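Local structure of VP4 protein (Tellina virus 1, 3P06) at residues A[56-59]-A[60-64]; A[82-86]-A[87-91]; A[126-130]-A[131-135]; A[153-157]-A[158-162]. The protein is the protease domain of a birnavirus polyprotein, which probably cleaves that polyprotein into its mature products by serine-based hydrolysis, here caught as an intramolecular acyl-enzyme. All coordinates share one frame; numbering follows the deposited sequence.

Contact 1: residues A[56-59]-A[60-64]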
ATOM      1  N   TYR A  56       1.103   7.111   9.285  1.00 16.60           N
ATOM      2  CA  TYR A  56       1.899   6.308  10.196  1.00 17.09           C
ATOM      3  C   TYR A  56       2.476   5.117   9.470  1.00 16.08           C
ATOM      4  O   TYR A  56       1.922   4.658   8.482  1.00 15.49           O
ATOM      5  CB  TYR A  56       0.968   5.764  11.340  1.00 15.22           C
ATOM      6  CG  TYR A  56       0.226   6.812  12.150  1.00 18.19           C
ATOM      7  CD1 TYR A  56       0.745   7.258  13.380  1.00 12.59           C
ATOM      8  CD2 TYR A  56      -1.019   7.370  11.690  1.00 17.56           C
ATOM      9  CE1 TYR A  56       0.056   8.181  14.159  1.00 17.34           C
ATOM     10  CE2 TYR A  56      -1.745   8.313  12.486  1.00 19.22           C
ATOM     11  CZ  TYR A  56      -1.183   8.720  13.698  1.00 20.32           C
ATOM     12  OH  TYR A  56      -1.817   9.631  14.480  1.00 22.81           O
ATOM     13  N   GLY A  57       3.541   4.535  10.039  1.00 18.64           N
ATOM     14  CA  GLY A  57       4.050   3.246   9.587  1.00 17.71           C
ATOM     15  C   GLY A  57       5.283   3.480   8.673  1.00 19.40           C
ATOM     16  O   GLY A  57       5.824   2.538   8.143  1.00 18.22           O
ATOM     17  N   LEU A  58       5.710   4.735   8.504  1.00 20.67           N
ATOM     18  CA  LEU A  58       6.851   5.088   7.645  1.00 20.78           C
ATOM     19  C   LEU A  58       8.180   4.940   8.335  1.00 22.12           C
ATOM     20  O   LEU A  58       8.226   5.022   9.542  1.00 21.83           O
ATOM     21  CB  LEU A  58       6.727   6.535   7.141  1.00 19.20           C
ATOM     22  CG  LEU A  58       5.367   6.814   6.519  1.00 18.04           C
ATOM     23  CD1 LEU A  58       5.286   8.275   6.020  1.00 16.48           C
ATOM     24  CD2 LEU A  58       5.031   5.792   5.366  1.00 15.06           C
ATOM     25  N   SER A  59       9.275   4.806   7.565  1.00 22.07           N
ATOM     26  CA  SER A  59      10.594   4.759   8.167  1.00 23.39           C
ATOM     27  C   SER A  59      11.428   5.906   7.610  1.00 25.57           C
ATOM     28  O   SER A  59      10.937   6.633   6.747  1.00 25.07           O
ATOM     29  CB  SER A  59      11.258   3.413   7.913  1.00 23.30           C
ATOM     30  OG  SER A  59      11.938   3.450   6.676  1.00 23.89           O
ATOM     31  N   GLU A  60      12.678   6.060   8.092  1.00 27.45           N
ATOM     32  CA  GLU A  60      13.672   7.011   7.508  1.00 31.59           C
ATOM     33  C   GLU A  60      13.979   6.849   6.004  1.00 30.62           C
ATOM     34  O   GLU A  60      14.478   7.802   5.348  1.00 31.74           O
ATOM     35  CB  GLU A  60      15.033   6.921   8.242  1.00 33.17           C
ATOM     36  CG  GLU A  60      15.063   7.609   9.612  1.00 43.69           C
ATOM     37  CD  GLU A  60      14.714   9.124   9.585  1.00 52.58           C
ATOM     38  OE1 GLU A  60      15.628   9.937   9.278  1.00 55.89           O
ATOM     39  OE2 GLU A  60      13.540   9.490   9.908  1.00 53.89           O
HETATM   40  N   MSE A  61      13.744   5.645   5.481  1.00 27.92           N
HETATM   41  CA  MSE A  61      13.961   5.359   4.074  1.00 27.50           C
HETATM   42  C   MSE A  61      12.842   5.781   3.167  1.00 26.76           C
HETATM   43  O   MSE A  61      12.795   5.421   1.992  1.00 29.35           O
HETATM   44  CB  MSE A  61      14.274   3.879   3.881  1.00 27.15           C
HETATM   45  CG  MSE A  61      15.704   3.599   4.344  1.00 32.14           C
HETATM   46 SE   MSE A  61      16.101   1.687   4.269  1.00 41.31          SE
HETATM   47  CE  MSE A  61      16.565   1.541   2.342  1.00 37.96           C
ATOM     48  N   VAL A  62      11.871   6.486   3.707  1.00 25.30           N
ATOM     49  CA  VAL A  62      10.810   7.036   2.882  1.00 23.03           C
ATOM     50  C   VAL A  62      11.114   8.482   2.684  1.00 23.49           C
ATOM     51  O   VAL A  62      11.612   9.088   3.608  1.00 22.77           O
ATOM     52  CB  VAL A  62       9.452   6.897   3.652  1.00 22.65           C
ATOM     53  CG1 VAL A  62       8.367   7.626   2.893  1.00 19.92           C
ATOM     54  CG2 VAL A  62       9.143   5.366   3.868  1.00 18.74           C
ATOM     55  N   ASN A  63      10.829   9.063   1.528  1.00 24.09           N
ATOM     56  CA  ASN A  63      11.037  10.517   1.349  1.00 25.65           C
ATOM     57  C   ASN A  63       9.895  11.229   2.079  1.00 26.95           C
ATOM     58  O   ASN A  63       8.762  11.308   1.541  1.00 25.60           O
ATOM     59  CB  ASN A  63      10.976  10.893  -0.140  1.00 25.55           C
ATOM     60  CG  ASN A  63      11.330  12.378  -0.406  1.00 30.85           C
ATOM     61  OD1 ASN A  63      11.185  13.270   0.447  1.00 29.88           O
ATOM     62  ND2 ASN A  63      11.787  12.632  -1.601  1.00 31.74           N
ATOM     63  N   ILE A  64      10.180  11.748   3.278  1.00 28.01           N
ATOM     64  CA  ILE A  64       9.141  12.350   4.093  1.00 30.09           C
ATOM     65  C   ILE A  64       8.610  13.676   3.521  1.00 30.33           C
ATOM     66  O   ILE A  64       7.417  13.952   3.642  1.00 28.39           O
ATOM     67  CB  ILE A  64       9.563  12.547   5.588  1.00 31.89           C
ATOM     68  CG1 ILE A  64      10.181  11.259   6.147  1.00 34.75           C
ATOM     69  CG2 ILE A  64       8.305  12.914   6.428  1.00 28.82           C
ATOM     70  CD1 ILE A  64       9.143  10.109   6.315  1.00 37.35           C
TER
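With chi1 at 87°, the Ser59 hydroxyl is rotated between its own backbone N and carbonyl carbon and swings forward over the following peptides, where Met61, a selenomethionine, offers its N-H. Val62, at chi1 173°, turns CG1 away from its backbone N and so leaves CG2 on the side facing Ser59 and Leu58. The Met61 N to Ser59 OG bond is 3.1 Å long, with 153° at the hydrogen. Beside it, Val62 N reaches Ser59 O at 3.2 Å, arriving well above the carbonyl plane. Two bonds therefore tie one serine to successive N-H groups. Beyond the segments, Ser59 OG also bonds to Leu98 O and Gln97 NE2, so three partners fix its rotation and satisfy this buried hydroxyl.

Apolar side chains from before and after the serine make up the rest of the contact. Leu58 CB meets Val62 CG2 at 4.2 Å, while the end of Ile64 turns back so that its CD1 sits 4.3 Å from Leu58 CD1. Strand 45-48 covers Leu58 and Ile64 and supplies Arg45 for a salt bridge with the outward-heading Glu60, and Asn63 serves as N-cap of helix 64-67, its OD1 taking the N-H of Glu66. The pattern at Ser59 is an ST turn combined with a type I beta turn from Ser59 to Val62; it carries the chain out of strand 54-58 beside strand 98-99, with the Val62 side chain about 9 Å from that of the predicted nucleophile, Ser102.

Contact 2: residues A[82-86]-A[87-91]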
ATOM      1  N   VAL A  82      -0.508 -10.142   5.529  1.00 15.58           N
ATOM      2  CA  VAL A  82      -0.252 -11.430   4.877  1.00 14.90           C
ATOM      3  C   VAL A  82      -1.547 -11.992   4.313  1.00 16.08           C
ATOM      4  O   VAL A  82      -1.526 -13.006   3.584  1.00 14.80           O
ATOM      5  CB  VAL A  82       0.448 -12.465   5.846  1.00 17.42           C
ATOM      6  CG1 VAL A  82       1.923 -12.049   6.098  1.00 17.84           C
ATOM      7  CG2 VAL A  82      -0.302 -12.658   7.221  1.00 15.59           C
ATOM      8  N   GLN A  83      -2.680 -11.379   4.710  1.00 13.99           N
ATOM      9  CA  GLN A  83      -4.005 -11.777   4.217  1.00 15.20           C
ATOM     10  C   GLN A  83      -4.872 -10.576   4.165  1.00 14.26           C
ATOM     11  O   GLN A  83      -4.743  -9.714   5.033  1.00 15.34           O
ATOM     12  CB  GLN A  83      -4.760 -12.816   5.094  1.00 15.43           C
ATOM     13  CG  GLN A  83      -4.062 -14.129   5.155  1.00 21.20           C
ATOM     14  CD  GLN A  83      -4.800 -15.170   5.990  1.00 31.12           C
ATOM     15  OE1 GLN A  83      -5.918 -14.960   6.440  1.00 26.70           O
ATOM     16  NE2 GLN A  83      -4.164 -16.317   6.169  1.00 33.50           N
ATOM     17  N   ALA A  84      -5.745 -10.505   3.167  1.00 13.30           N
ATOM     18  CA  ALA A  84      -6.737  -9.426   3.114  1.00 15.15           C
ATOM     19  C   ALA A  84      -8.070  -9.915   2.582  1.00 16.43           C
ATOM     20  O   ALA A  84      -8.111 -10.828   1.707  1.00 17.45           O
ATOM     21  CB  ALA A  84      -6.207  -8.224   2.256  1.00 13.88           C
ATOM     22  N   THR A  85      -9.152  -9.316   3.091  1.00 17.41           N
ATOM     23  CA  THR A  85     -10.476  -9.555   2.558  1.00 20.56           C
ATOM     24  C   THR A  85     -11.062  -8.167   2.285  1.00 21.12           C
ATOM     25  O   THR A  85     -10.387  -7.169   2.544  1.00 20.63           O
ATOM     26  CB  THR A  85     -11.426 -10.356   3.547  1.00 21.34           C
ATOM     27  OG1 THR A  85     -11.716  -9.553   4.720  1.00 20.97           O
ATOM     28  CG2 THR A  85     -10.800 -11.730   3.969  1.00 21.20           C
ATOM     29  N   ALA A  86     -12.299  -8.104   1.789  1.00 21.65           N
ATOM     30  CA  ALA A  86     -13.005  -6.797   1.652  1.00 22.19           C
ATOM     31  C   ALA A  86     -13.045  -5.944   2.948  1.00 22.28           C
ATOM     32  O   ALA A  86     -13.085  -4.692   2.893  1.00 22.24           O
ATOM     33  CB  ALA A  86     -14.400  -7.012   1.074  1.00 22.72           C
ATOM     34  N   THR A  87     -12.962  -6.593   4.117  1.00 22.02           N
ATOM     35  CA  THR A  87     -13.158  -5.854   5.367  1.00 22.23           C
ATOM     36  C   THR A  87     -12.213  -6.211   6.498  1.00 21.42           C
ATOM     37  O   THR A  87     -12.388  -5.745   7.643  1.00 21.47           O
ATOM     38  CB  THR A  87     -14.642  -6.033   5.941  1.00 24.97           C
ATOM     39  OG1 THR A  87     -14.846  -7.419   6.251  1.00 26.92           O
ATOM     40  CG2 THR A  87     -15.665  -5.600   4.939  1.00 25.33           C
ATOM     41  N   SER A  88     -11.206  -7.024   6.218  1.00 20.98           N
ATOM     42  CA  SER A  88     -10.247  -7.347   7.267  1.00 21.27           C
ATOM     43  C   SER A  88      -8.869  -7.614   6.727  1.00 19.05           C
ATOM     44  O   SER A  88      -8.708  -7.957   5.518  1.00 18.47           O
ATOM     45  CB  SER A  88     -10.758  -8.577   8.059  1.00 22.28           C
ATOM     46  OG  SER A  88     -10.655  -9.667   7.187  1.00 28.91           O
ATOM     47  N   ILE A  89      -7.869  -7.488   7.599  1.00 16.47           N
ATOM     48  CA  ILE A  89      -6.549  -7.890   7.210  1.00 16.77           C
ATOM     49  C   ILE A  89      -5.890  -8.680   8.303  1.00 17.39           C
ATOM     50  O   ILE A  89      -6.264  -8.572   9.451  1.00 18.07           O
ATOM     51  CB  ILE A  89      -5.618  -6.649   6.922  1.00 16.33           C
ATOM     52  CG1 ILE A  89      -5.603  -5.685   8.146  1.00 18.18           C
ATOM     53  CG2 ILE A  89      -6.115  -5.968   5.689  1.00 15.38           C
ATOM     54  CD1 ILE A  89      -4.881  -4.349   7.907  1.00 18.51           C
ATOM     55  N   LEU A  90      -4.853  -9.403   7.958  1.00 16.50           N
ATOM     56  CA  LEU A  90      -4.072 -10.052   8.942  1.00 17.91           C
ATOM     57  C   LEU A  90      -2.652  -9.423   8.860  1.00 18.46           C
ATOM     58  O   LEU A  90      -1.974  -9.500   7.825  1.00 16.18           O
ATOM     59  CB  LEU A  90      -4.053 -11.532   8.653  1.00 17.96           C
ATOM     60  CG  LEU A  90      -3.244 -12.462   9.579  1.00 22.12           C
ATOM     61  CD1 LEU A  90      -3.589 -12.233  11.007  1.00 28.02           C
ATOM     62  CD2 LEU A  90      -3.637 -13.907   9.297  1.00 27.08           C
ATOM     63  N   VAL A  91      -2.235  -8.833   9.967  1.00 18.56           N
ATOM     64  CA  VAL A  91      -0.993  -8.080  10.078  1.00 18.59           C
ATOM     65  C   VAL A  91      -0.033  -9.009  10.853  1.00 20.03           C
ATOM     66  O   VAL A  91      -0.317  -9.421  11.984  1.00 19.70           O
ATOM     67  CB  VAL A  91      -1.242  -6.746  10.852  1.00 17.88           C
ATOM     68  CG1 VAL A  91       0.073  -5.908  11.059  1.00 19.17           C
ATOM     69  CG2 VAL A  91      -2.278  -5.852  10.076  1.00 16.89           C
TER
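The amide of Gln83 has the CD2 methyl of Leu90 directly over one face, 3.7 Å above its CD, because the two side chains run alongside each other from the same surface of the hairpin. The CG2 methyl of Val82 meets Leu90 from another quarter, 3.8 Å from CG. Among the flat peptide groups, Val82 N approaches Leu90 O almost head-on at 2.8 Å, and Thr85 N meets Ser88 O in the carbonyl plane at the same length. Leu90 N bonds to Gln83 O from 32° off that carbonyl's plane.

At the turn, chi1 of 66° in Thr85 and 70° in Ser88 bring two hydroxyls together: Thr85 OG1 and Ser88 OG are 2.7 Å apart, a short hydrogen bond. Thr85 OG1 also accepts the N-H of Thr87 at 3.3 Å, making an ST turn at the hairpin's bend.

Ala84 and Ile89 occupy the reverse surface, with CB and CG2 4.1 Å apart. Ile89 is packed there against Met28 and Val30 of strand 21-31 and Val81 of strand 75-81, while strands 2-6 and 183-184 flank the hairpin and complete a four-stranded antiparallel sheet.

Contact 3: residues A[126-130]-A[131-135]. With SO4 (sulfate ion), chain B.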
ATOM      1  N   ALA A 126       4.268   6.472  -6.845  1.00 21.22           N
ATOM      2  CA  ALA A 126       4.555   7.638  -6.063  1.00 23.92           C
ATOM      3  C   ALA A 126       3.629   8.733  -6.592  1.00 25.00           C
ATOM      4  O   ALA A 126       3.138   8.637  -7.714  1.00 25.27           O
ATOM      5  CB  ALA A 126       6.028   8.034  -6.239  1.00 24.19           C
ATOM      6  N   VAL A 127       3.378   9.759  -5.797  1.00 27.32           N
ATOM      7  CA  VAL A 127       2.438  10.818  -6.206  1.00 29.97           C
ATOM      8  C   VAL A 127       3.153  12.127  -6.142  1.00 33.32           C
ATOM      9  O   VAL A 127       3.872  12.398  -5.177  1.00 34.71           O
ATOM     10  CB  VAL A 127       1.124  10.848  -5.337  1.00 30.55           C
ATOM     11  CG1 VAL A 127       0.159  12.052  -5.720  1.00 30.95           C
ATOM     12  CG2 VAL A 127       0.383   9.484  -5.421  1.00 25.74           C
ATOM     13  N   GLU A 128       2.990  12.932  -7.184  1.00 36.66           N
ATOM     14  CA  GLU A 128       3.596  14.296  -7.249  1.00 41.81           C
ATOM     15  C   GLU A 128       2.600  15.221  -7.935  1.00 43.00           C
ATOM     16  O   GLU A 128       2.155  14.913  -9.064  1.00 42.07           O
ATOM     17  CB  GLU A 128       4.922  14.276  -8.015  1.00 43.56           C
ATOM     18  CG  GLU A 128       4.793  13.631  -9.415  1.00 48.93           C
ATOM     19  CD  GLU A 128       4.334  14.649 -10.527  1.00 61.19           C
ATOM     20  OE1 GLU A 128       4.708  15.864 -10.457  1.00 63.44           O
ATOM     21  OE2 GLU A 128       3.598  14.232 -11.480  1.00 63.95           O
ATOM     22  N   SER A 129       2.184  16.291  -7.241  1.00 45.11           N
ATOM     23  CA  SER A 129       1.183  17.253  -7.775  1.00 47.21           C
ATOM     24  C   SER A 129      -0.046  16.603  -8.456  1.00 45.99           C
ATOM     25  O   SER A 129      -0.325  16.879  -9.637  1.00 46.97           O
ATOM     26  CB  SER A 129       1.856  18.165  -8.786  1.00 48.64           C
ATOM     27  OG  SER A 129       3.126  18.537  -8.312  1.00 51.54           O
ATOM     28  N   GLY A 130      -0.742  15.722  -7.738  1.00 44.48           N
ATOM     29  CA  GLY A 130      -1.968  15.101  -8.237  1.00 43.54           C
ATOM     30  C   GLY A 130      -1.827  14.108  -9.380  1.00 42.58           C
ATOM     31  O   GLY A 130      -2.828  13.694 -10.006  1.00 42.76           O
ATOM     32  N   ASN A 131      -0.592  13.728  -9.677  1.00 41.42           N
ATOM     33  CA  ASN A 131      -0.351  12.721 -10.691  1.00 40.05           C
ATOM     34  C   ASN A 131       0.482  11.591 -10.108  1.00 36.92           C
ATOM     35  O   ASN A 131       1.276  11.803  -9.196  1.00 35.63           O
ATOM     36  CB  ASN A 131       0.426  13.309 -11.880  1.00 42.56           C
ATOM     37  CG  ASN A 131      -0.447  14.077 -12.863  1.00 47.15           C
ATOM     38  OD1 ASN A 131      -1.652  13.833 -13.012  1.00 50.04           O
ATOM     39  ND2 ASN A 131       0.185  15.014 -13.563  1.00 51.16           N
ATOM     40  N   LEU A 132       0.316  10.404 -10.671  1.00 34.82           N
ATOM     41  CA  LEU A 132       1.215   9.316 -10.394  1.00 33.45           C
ATOM     42  C   LEU A 132       2.472   9.569 -11.187  1.00 34.42           C
ATOM     43  O   LEU A 132       2.395   9.887 -12.365  1.00 35.09           O
ATOM     44  CB  LEU A 132       0.585   8.006 -10.823  1.00 31.85           C
ATOM     45  CG  LEU A 132      -0.252   7.347  -9.739  1.00 32.52           C
ATOM     46  CD1 LEU A 132      -1.552   8.103  -9.539  1.00 34.95           C
ATOM     47  CD2 LEU A 132      -0.534   5.866 -10.079  1.00 33.84           C
ATOM     48  N   SER A 133       3.630   9.420 -10.548  1.00 34.35           N
ATOM     49  CA  SER A 133       4.899   9.447 -11.266  1.00 35.58           C
ATOM     50  C   SER A 133       4.975   8.390 -12.353  1.00 33.75           C
ATOM     51  O   SER A 133       4.246   7.408 -12.295  1.00 33.29           O
ATOM     52  CB  SER A 133       6.031   9.184 -10.292  1.00 35.95           C
ATOM     53  OG  SER A 133       6.165  10.293  -9.451  1.00 37.25           O
ATOM     54  N   PRO A 134       5.905   8.537 -13.318  1.00 34.31           N
ATOM     55  CA  PRO A 134       6.026   7.320 -14.162  1.00 32.53           C
ATOM     56  C   PRO A 134       6.477   6.083 -13.348  1.00 29.68           C
ATOM     57  O   PRO A 134       7.155   6.170 -12.335  1.00 28.96           O
ATOM     58  CB  PRO A 134       7.023   7.712 -15.245  1.00 33.66           C
ATOM     59  CG  PRO A 134       7.524   9.087 -14.862  1.00 36.79           C
ATOM     60  CD  PRO A 134       6.574   9.706 -13.911  1.00 36.68           C
ATOM     61  N   ASN A 135       6.047   4.929 -13.759  1.00 28.81           N
ATOM     62  CA  ASN A 135       6.283   3.783 -12.948  1.00 27.59           C
ATOM     63  C   ASN A 135       7.619   3.103 -13.285  1.00 29.46           C
ATOM     64  O   ASN A 135       8.049   3.143 -14.430  1.00 30.07           O
ATOM     65  CB  ASN A 135       5.177   2.843 -13.249  1.00 28.06           C
ATOM     66  CG  ASN A 135       5.397   1.543 -12.651  1.00 27.01           C
ATOM     67  OD1 ASN A 135       5.998   0.642 -13.279  1.00 26.43           O
ATOM     68  ND2 ASN A 135       4.942   1.409 -11.389  1.00 29.06           N
TER
HETATM   69  S   SO4 B 100       6.610   1.511  -8.768  1.00 31.49           S
HETATM   70  O1  SO4 B 100       5.457   2.351  -8.564  1.00 34.57           O
HETATM   71  O2  SO4 B 100       6.171   0.329  -9.510  1.00 31.23           O
HETATM   72  O3  SO4 B 100       7.557   2.277  -9.551  1.00 35.42           O
HETATM   73  O4  SO4 B 100       7.327   1.114  -7.583  1.00 28.60           O
HETATM   74  O   HOH W   1       4.178   5.883 -10.132  1.00 25.02           O
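Glu128 N donates to Asn131 O at 2.9 Å in a nearly straight bond, and Asn131 N returns one to Glu128 O. Beside them Val127 and Leu132 form a non-hydrogen-bonded pair on the close-packed surface, each pressed onto Ala105 of helix 104-111 and Leu166 of helix 166-173 rather than onto the other. With chi1 at 176°, Val127 carries CG1 away from its backbone N, to 3.7 Å from Asn131 O.

The reciprocal bonds close a beta hairpin with a two-residue loop, whose type I' turn, Glu128 to Asn131, has Ser129 and Gly130 at its corners, both with positive phi. Ser133 N extends the ladder to Ala126 O at 3.0 Å.

The surface bearing Glu128 and Asn131 is looser. The Glu128 chain, bent at chi2, folds back so that OE2 lies 3.3 Å from Asn131 CB, a contact without a polar bond; its CG passes 3.6 Å from Ser133 OG. Where the strands part, a water donates to Ser133 O at 2.6 Å and weakly accepts from Ala126 N. Farther on, Asn135 ND2 lies so close to sulfate O2, 2.5 Å, that the bond's geometry is doubtful; the ion, probably from the crystallisation liquor, is also held by Lys141, Thr124 and the backbone N atoms of Leu136 and Leu137.

Contact 4: residues A[153-157]-A[158-162]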
ATOM      1  N   LEU A 153      -3.609  -5.128 -10.710  1.00 19.05           N
ATOM      2  CA  LEU A 153      -2.750  -4.079 -10.189  1.00 18.32           C
ATOM      3  C   LEU A 153      -2.991  -2.825 -11.025  1.00 18.73           C
ATOM      4  O   LEU A 153      -3.007  -2.931 -12.243  1.00 19.26           O
ATOM      5  CB  LEU A 153      -1.316  -4.507 -10.375  1.00 18.26           C
ATOM      6  CG  LEU A 153      -0.279  -3.421  -9.986  1.00 20.01           C
ATOM      7  CD1 LEU A 153      -0.272  -3.072  -8.480  1.00 14.29           C
ATOM      8  CD2 LEU A 153       1.150  -3.797 -10.410  1.00 19.15           C
ATOM      9  N   ALA A 154      -3.154  -1.668 -10.370  1.00 17.10           N
ATOM     10  CA  ALA A 154      -3.247  -0.379 -11.040  1.00 17.17           C
ATOM     11  C   ALA A 154      -1.931   0.321 -10.858  1.00 16.46           C
ATOM     12  O   ALA A 154      -1.335   0.261  -9.768  1.00 15.69           O
ATOM     13  CB  ALA A 154      -4.353   0.479 -10.462  1.00 17.76           C
ATOM     14  N   ALA A 155      -1.462   0.989 -11.918  1.00 15.42           N
ATOM     15  CA  ALA A 155      -0.143   1.691 -11.859  1.00 16.96           C
ATOM     16  C   ALA A 155      -0.100   2.602 -13.056  1.00 18.99           C
ATOM     17  O   ALA A 155      -0.903   2.428 -13.975  1.00 19.86           O
ATOM     18  CB  ALA A 155       1.095   0.683 -11.960  1.00 14.87           C
ATOM     19  N   ASN A 156       0.872   3.527 -13.079  1.00 21.08           N
ATOM     20  CA  ASN A 156       1.072   4.348 -14.258  1.00 23.03           C
ATOM     21  C   ASN A 156       1.963   3.568 -15.242  1.00 24.55           C
ATOM     22  O   ASN A 156       3.136   3.880 -15.431  1.00 25.25           O
ATOM     23  CB  ASN A 156       1.697   5.678 -13.862  1.00 24.34           C
ATOM     24  CG  ASN A 156       1.821   6.642 -15.054  1.00 28.19           C
ATOM     25  OD1 ASN A 156       1.524   6.264 -16.206  1.00 28.21           O
ATOM     26  ND2 ASN A 156       2.221   7.876 -14.776  1.00 24.11           N
ATOM     27  N   SER A 157       1.394   2.541 -15.844  1.00 23.98           N
ATOM     28  CA  SER A 157       2.123   1.650 -16.681  1.00 25.87           C
ATOM     29  C   SER A 157       1.149   0.877 -17.552  1.00 27.35           C
ATOM     30  O   SER A 157       0.089   0.438 -17.112  1.00 25.74           O
ATOM     31  CB  SER A 157       2.924   0.650 -15.857  1.00 24.42           C
ATOM     32  OG  SER A 157       3.146  -0.548 -16.591  1.00 25.54           O
ATOM     33  N   ASP A 158       1.531   0.642 -18.795  1.00 29.15           N
ATOM     34  CA  ASP A 158       0.569  -0.009 -19.645  1.00 30.87           C
ATOM     35  C   ASP A 158       0.678  -1.544 -19.423  1.00 30.01           C
ATOM     36  O   ASP A 158      -0.027  -2.276 -20.042  1.00 29.77           O
ATOM     37  CB  ASP A 158       0.594   0.520 -21.106  1.00 33.49           C
ATOM     38  CG  ASP A 158       1.944   0.433 -21.696  1.00 37.29           C
ATOM     39  OD1 ASP A 158       2.708  -0.388 -21.137  1.00 41.45           O
ATOM     40  OD2 ASP A 158       2.272   1.139 -22.666  1.00 39.86           O
ATOM     41  N   ARG A 159       1.511  -2.024 -18.496  1.00 28.64           N
ATOM     42  CA  ARG A 159       1.419  -3.447 -18.190  1.00 29.38           C
ATOM     43  C   ARG A 159       0.607  -3.699 -16.883  1.00 27.94           C
ATOM     44  O   ARG A 159       0.682  -4.759 -16.281  1.00 25.97           O
ATOM     45  CB  ARG A 159       2.776  -4.148 -18.241  1.00 31.88           C
ATOM     46  CG  ARG A 159       3.153  -4.576 -19.772  1.00 35.54           C
ATOM     47  CD  ARG A 159       4.237  -5.543 -19.830  1.00 40.93           C
ATOM     48  NE  ARG A 159       5.526  -4.877 -19.748  1.00 45.95           N
ATOM     49  CZ  ARG A 159       6.689  -5.501 -19.931  1.00 49.48           C
ATOM     50  NH1 ARG A 159       6.715  -6.815 -20.179  1.00 49.89           N
ATOM     51  NH2 ARG A 159       7.823  -4.819 -19.837  1.00 49.80           N
ATOM     52  N   ALA A 160      -0.152  -2.674 -16.482  1.00 26.32           N
ATOM     53  CA  ALA A 160      -1.017  -2.737 -15.330  1.00 25.63           C
ATOM     54  C   ALA A 160      -2.393  -2.242 -15.776  1.00 26.90           C
ATOM     55  O   ALA A 160      -2.618  -1.973 -16.975  1.00 26.96           O
ATOM     56  CB  ALA A 160      -0.455  -1.839 -14.244  1.00 24.08           C
ATOM     57  N   LEU A 161      -3.324  -2.094 -14.845  1.00 25.94           N
ATOM     58  CA  LEU A 161      -4.490  -1.274 -15.175  1.00 27.10           C
ATOM     59  C   LEU A 161      -4.039   0.181 -15.091  1.00 26.13           C
ATOM     60  O   LEU A 161      -3.723   0.690 -14.002  1.00 24.69           O
ATOM     61  CB  LEU A 161      -5.600  -1.563 -14.188  1.00 28.08           C
ATOM     62  CG  LEU A 161      -7.003  -0.998 -14.400  1.00 32.38           C
ATOM     63  CD1 LEU A 161      -7.922  -1.527 -13.275  1.00 29.78           C
ATOM     64  CD2 LEU A 161      -6.909   0.533 -14.405  1.00 37.66           C
ATOM     65  N   LYS A 162      -3.934   0.845 -16.234  1.00 26.32           N
ATOM     66  CA  LYS A 162      -3.204   2.132 -16.331  1.00 26.74           C
ATOM     67  C   LYS A 162      -3.957   3.340 -15.767  1.00 27.76           C
ATOM     68  O   LYS A 162      -5.055   3.632 -16.210  1.00 28.82           O
ATOM     69  CB  LYS A 162      -2.766   2.410 -17.781  1.00 27.59           C
ATOM     70  CG  LYS A 162      -1.900   3.691 -17.885  1.00 31.36           C
ATOM     71  CD  LYS A 162      -1.061   3.812 -19.182  1.00 33.99           C
ATOM     72  CE  LYS A 162      -0.080   4.978 -19.013  1.00 37.79           C
ATOM     73  NZ  LYS A 162       0.831   5.193 -20.152  1.00 39.72           N
TER
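Leu161 bonds to Leu153 and Ala155 on the adjacent strand, the alternating pattern of a parallel pair, here strands 153-155 and 161-162 joined by a tight loop. Leu161 N donates to Leu153 O at 2.8 Å in the carbonyl plane, and Ala155 N donates to Leu161 O at 3.1 Å. Ala160 fits into the inside of the loop: its CB is 3.7 Å from Ala155 CB and close to the carbonyl oxygen of Leu153.

Two linked turns let the chain regain its direction so quickly. Asn156 is the centre of an inverse gamma turn, closed by a weak bond from Ser157 N to Ala155 O. Ser157 then starts a type I beta turn, with Ala160 N bonded to its O at 3.2 Å from above the carbonyl plane. Its side chain, roughly trans to its own N (chi1 154°), takes the N-H of Arg159 on OG at 2.9 Å, which makes this an ST turn as well.

The fully extended Lys162 chain runs beside Ser157, with its CB 3.5 Å from Ser157 O. Helix 138-149 packs on Leu153, Ala155 and Ser157, and Gln142 NE2 bonds to Arg159 O; Lys141, a predicted active-site residue, has its side chain about 4 Å from that of Leu153. Asn156 stretches across to the neighbouring hairpin, giving ND2 to Leu132 O while its OD1 stays 3.5 Å from Lys162 CE.

All four contacts lie 13 to 15 Å from the chain's centre, and each pairs a buried apolar side with a more exposed turn or edge. Contact 1 leaves the seven-stranded mixed sheet, contact 2 is a hairpin of the four-stranded one, contact 3 is a separate two-stranded hairpin and contact 4 joins parallel strands. ST turns, with a serine or threonine hydroxyl accepting the N-H two residues on, recur in contacts 1, 2 and 4, whereas contact 3 turns on backbone bonds alone. Contacts 3 and 4 touch directly through Asn156, which bonds to the hairpin's carbonyls, weakly at Ser133. Both approach the predicted Ser102 and Lys141, and contact 1 also comes near Ser102; contact 2 lies away from those sites.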